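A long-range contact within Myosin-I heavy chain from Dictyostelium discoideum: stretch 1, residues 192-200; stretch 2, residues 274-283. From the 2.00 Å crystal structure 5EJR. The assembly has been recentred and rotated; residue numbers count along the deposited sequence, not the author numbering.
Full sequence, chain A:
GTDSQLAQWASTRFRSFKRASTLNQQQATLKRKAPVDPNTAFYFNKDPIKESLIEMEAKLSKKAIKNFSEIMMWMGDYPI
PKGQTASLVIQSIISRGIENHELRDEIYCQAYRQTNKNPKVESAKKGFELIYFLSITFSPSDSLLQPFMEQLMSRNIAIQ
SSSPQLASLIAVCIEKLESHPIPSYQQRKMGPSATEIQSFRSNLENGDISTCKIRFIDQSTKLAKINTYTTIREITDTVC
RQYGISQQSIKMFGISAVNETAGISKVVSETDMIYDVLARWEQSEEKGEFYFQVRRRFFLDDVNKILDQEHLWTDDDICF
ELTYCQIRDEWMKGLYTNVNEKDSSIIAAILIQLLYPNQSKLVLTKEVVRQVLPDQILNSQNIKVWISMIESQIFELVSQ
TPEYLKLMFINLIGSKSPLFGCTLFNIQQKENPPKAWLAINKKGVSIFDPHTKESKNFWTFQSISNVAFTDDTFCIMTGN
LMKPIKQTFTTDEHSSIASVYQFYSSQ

Stretch 1 192-200: PSATEIQSF
Stretch 2 274-283: IYDVLARWEQ

The first turn of a helix leaves backbone NH groups without partners, and here the vacancy at Ala194 is filled by a residue from another helix, Glu282, 88 positions later in the chain. Ala194 N donates to Glu282 OE2 at 3.0 Å with an angle of 164°, the one clear direct hydrogen bond between the stretches. Ser193 occupies the N-cap (phi/psi -80/168, chi1 p), its OG accepting from Glu196 N at 3.1 Å; helix 194-200 follows with regular helical torsions.

Helix 274-283 runs obliquely against it, N-to-C directions 128° apart and axes 9.6 Å apart at closest approach. The register is tightest at the cap, where the CA atoms of Ser193 and Ala279 lie 4.5 Å apart, and opens to 6.8 Å between those of Glu196 and Tyr275. Small residues suit the tight point: Ser193 CB is 3.9 Å from Ala279 N, and Ser193 OG is 3.7 Å from Leu278 CB. Glu282, m at chi1 and t at chi2 with chi3 at -42°, brings its carboxylate to the helix start.

One turn on, Glu196 extends (chi1 t, chi2 t) over a face of the Tyr275 ring (chi1 m, chi2 -50°). Its CG sits 3.6 Å from the ring centroid, 9° off the normal, a CH-pi contact that uses the aliphatic part of an acidic side chain; both residues are buried. Leu278 (m, t) adds a looser apolar touch, its CD1 4.2 Å from Thr195 CG2.

Water completes the polar matching. Water 1 accepts from Ser193 N and donates to Glu196 OE1 and Tyr275 O; water 2 accepts from Thr195 N and donates to Glu282 OE2; water 3 links Ser199 OG and Tyr275 OH, 2.7 Å from each. Altogether 389 Å² is buried, summed over both sides.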

# COMPACT_ATOMS: atom_id res chain seq x y z
N PRO A 192 -4.17 11.74 0.22
CA PRO A 192 -5.18 10.76 0.68
C PRO A 192 -6.08 10.16 -0.39
O PRO A 192 -6.47 10.84 -1.33
CB PRO A 192 -5.98 11.55 1.70
CG PRO A 192 -5.93 12.96 1.17
CD PRO A 192 -4.59 13.13 0.52
N SER A 193 -6.47 8.88 -0.18
CA SER A 193 -7.41 8.16 -1.03
C SER A 193 -8.81 8.61 -0.60
O SER A 193 -8.94 9.20 0.47
CB SER A 193 -7.30 6.65 -0.78
OG SER A 193 -7.51 6.32 0.59
N ALA A 194 -9.85 8.29 -1.38
CA ALA A 194 -11.24 8.61 -1.02
C ALA A 194 -11.62 7.89 0.29
O ALA A 194 -12.39 8.43 1.08
CB ALA A 194 -12.19 8.21 -2.13
N THR A 195 -10.97 6.72 0.56
CA THR A 195 -11.12 5.93 1.79
C THR A 195 -10.58 6.70 2.99
O THR A 195 -11.27 6.82 4.01
CB THR A 195 -10.42 4.55 1.63
OG1 THR A 195 -11.12 3.83 0.63
CG2 THR A 195 -10.40 3.73 2.93
N GLU A 196 -9.32 7.20 2.89
CA GLU A 196 -8.68 7.97 3.95
C GLU A 196 -9.46 9.25 4.23
O GLU A 196 -9.48 9.71 5.37
CB GLU A 196 -7.25 8.36 3.57
CG GLU A 196 -6.47 8.92 4.75
CD GLU A 196 -5.01 9.23 4.49
OE1 GLU A 196 -4.51 8.85 3.41
OE2 GLU A 196 -4.36 9.82 5.39
N ILE A 197 -10.05 9.83 3.18
CA ILE A 197 -10.81 11.08 3.28
C ILE A 197 -12.06 10.84 4.13
O ILE A 197 -12.24 11.53 5.13
CB ILE A 197 -11.08 11.70 1.87
CG1 ILE A 197 -9.78 12.32 1.31
CG2 ILE A 197 -12.19 12.76 1.94
CD1 ILE A 197 -9.72 12.51 -0.26
N GLN A 198 -12.86 9.83 3.77
CA GLN A 198 -14.08 9.45 4.47
C GLN A 198 -13.82 9.05 5.92
O GLN A 198 -14.53 9.50 6.82
CB GLN A 198 -14.85 8.37 3.71
CG GLN A 198 -16.30 8.17 4.20
CD GLN A 198 -17.05 9.48 4.34
OE1 GLN A 198 -17.40 10.14 3.36
NE2 GLN A 198 -17.27 9.90 5.58
N SER A 199 -12.78 8.24 6.15
CA SER A 199 -12.41 7.82 7.49
C SER A 199 -12.09 9.02 8.37
O SER A 199 -12.65 9.12 9.47
CB SER A 199 -11.29 6.79 7.45
OG SER A 199 -11.82 5.59 6.91
N PHE A 200 -11.31 9.98 7.85
CA PHE A 200 -10.96 11.21 8.56
C PHE A 200 -12.22 12.03 8.96
O PHE A 200 -12.33 12.50 10.09
CB PHE A 200 -10.00 12.06 7.70
CG PHE A 200 -9.81 13.47 8.20
CD1 PHE A 200 -9.11 13.72 9.38
CD2 PHE A 200 -10.31 14.56 7.50
CE1 PHE A 200 -8.93 15.02 9.84
CE2 PHE A 200 -10.13 15.85 7.96
CZ PHE A 200 -9.44 16.08 9.12
N ILE A 274 0.07 1.96 4.81
CA ILE A 274 -1.18 1.42 4.23
C ILE A 274 -1.97 2.47 3.44
O ILE A 274 -2.44 2.17 2.34
CB ILE A 274 -2.08 0.66 5.27
CG1 ILE A 274 -3.39 0.17 4.61
CG2 ILE A 274 -2.34 1.50 6.53
CD1 ILE A 274 -4.09 -0.95 5.33
N TYR A 275 -2.01 3.72 3.94
CA TYR A 275 -2.72 4.79 3.24
C TYR A 275 -2.05 5.19 1.92
O TYR A 275 -2.76 5.52 0.97
CB TYR A 275 -2.98 5.99 4.16
CG TYR A 275 -4.21 5.82 5.04
CD1 TYR A 275 -5.43 5.42 4.51
CD2 TYR A 275 -4.16 6.11 6.40
CE1 TYR A 275 -6.56 5.28 5.32
CE2 TYR A 275 -5.28 5.97 7.22
CZ TYR A 275 -6.48 5.56 6.67
OH TYR A 275 -7.59 5.42 7.46
N ASP A 276 -0.69 5.07 1.84
CA ASP A 276 0.02 5.34 0.57
C ASP A 276 -0.35 4.28 -0.47
O ASP A 276 -0.50 4.61 -1.64
CB ASP A 276 1.54 5.40 0.78
CG ASP A 276 2.05 6.67 1.45
OD1 ASP A 276 1.31 7.68 1.46
OD2 ASP A 276 3.21 6.66 1.94
N VAL A 277 -0.55 3.02 -0.02
CA VAL A 277 -0.96 1.91 -0.88
C VAL A 277 -2.38 2.17 -1.39
O VAL A 277 -2.64 1.97 -2.58
CB VAL A 277 -0.86 0.51 -0.19
CG1 VAL A 277 -1.29 -0.61 -1.13
CG2 VAL A 277 0.53 0.24 0.38
N LEU A 278 -3.30 2.59 -0.51
CA LEU A 278 -4.68 2.85 -0.92
C LEU A 278 -4.79 3.94 -1.98
O LEU A 278 -5.61 3.82 -2.89
CB LEU A 278 -5.62 3.11 0.26
CG LEU A 278 -5.87 1.91 1.17
CD1 LEU A 278 -6.47 2.37 2.52
CD2 LEU A 278 -6.79 0.88 0.50
N ALA A 279 -3.93 4.97 -1.88
CA ALA A 279 -3.87 6.08 -2.84
C ALA A 279 -3.36 5.54 -4.19
O ALA A 279 -4.01 5.75 -5.22
CB ALA A 279 -2.97 7.17 -2.32
N ARG A 280 -2.27 4.73 -4.16
CA ARG A 280 -1.71 4.06 -5.34
C ARG A 280 -2.72 3.20 -6.08
O ARG A 280 -2.68 3.17 -7.30
CB ARG A 280 -0.46 3.25 -4.97
CG ARG A 280 0.78 4.13 -4.90
CD ARG A 280 1.91 3.51 -4.10
NE ARG A 280 2.93 4.52 -3.79
CZ ARG A 280 3.78 4.45 -2.77
NH1 ARG A 280 3.75 3.41 -1.94
NH2 ARG A 280 4.67 5.41 -2.58
N TRP A 281 -3.65 2.55 -5.36
CA TRP A 281 -4.70 1.73 -5.96
C TRP A 281 -5.69 2.60 -6.73
O TRP A 281 -6.21 2.17 -7.76
CB TRP A 281 -5.45 0.94 -4.89
CG TRP A 281 -4.72 -0.24 -4.30
CD1 TRP A 281 -3.48 -0.70 -4.62
CD2 TRP A 281 -5.22 -1.10 -3.28
NE1 TRP A 281 -3.18 -1.82 -3.87
CE2 TRP A 281 -4.23 -2.08 -3.03
CE3 TRP A 281 -6.44 -1.18 -2.57
CZ2 TRP A 281 -4.42 -3.11 -2.11
CZ3 TRP A 281 -6.61 -2.20 -1.65
CH2 TRP A 281 -5.61 -3.15 -1.42
N GLU A 282 -5.95 3.84 -6.23
CA GLU A 282 -6.84 4.80 -6.88
C GLU A 282 -6.22 5.29 -8.19
O GLU A 282 -6.93 5.53 -9.15
CB GLU A 282 -7.08 6.01 -5.98
CG GLU A 282 -7.97 5.72 -4.79
CD GLU A 282 -8.69 6.96 -4.30
OE1 GLU A 282 -8.05 8.04 -4.24
OE2 GLU A 282 -9.90 6.86 -4.01
N GLN A 283 -4.88 5.44 -8.20
CA GLN A 283 -4.06 5.90 -9.32
C GLN A 283 -3.86 4.83 -10.39
O GLN A 283 -3.48 5.17 -11.52
CB GLN A 283 -2.69 6.38 -8.80
CG GLN A 283 -2.75 7.52 -7.79
CD GLN A 283 -2.03 8.75 -8.28
OE1 GLN A 283 -0.80 8.81 -8.29
NE2 GLN A 283 -2.79 9.75 -8.71
O HOH W 1 -5.04 6.88 1.57
O HOH W 2 -9.94 4.75 -1.75
O HOH W 3 -9.65 3.99 6.38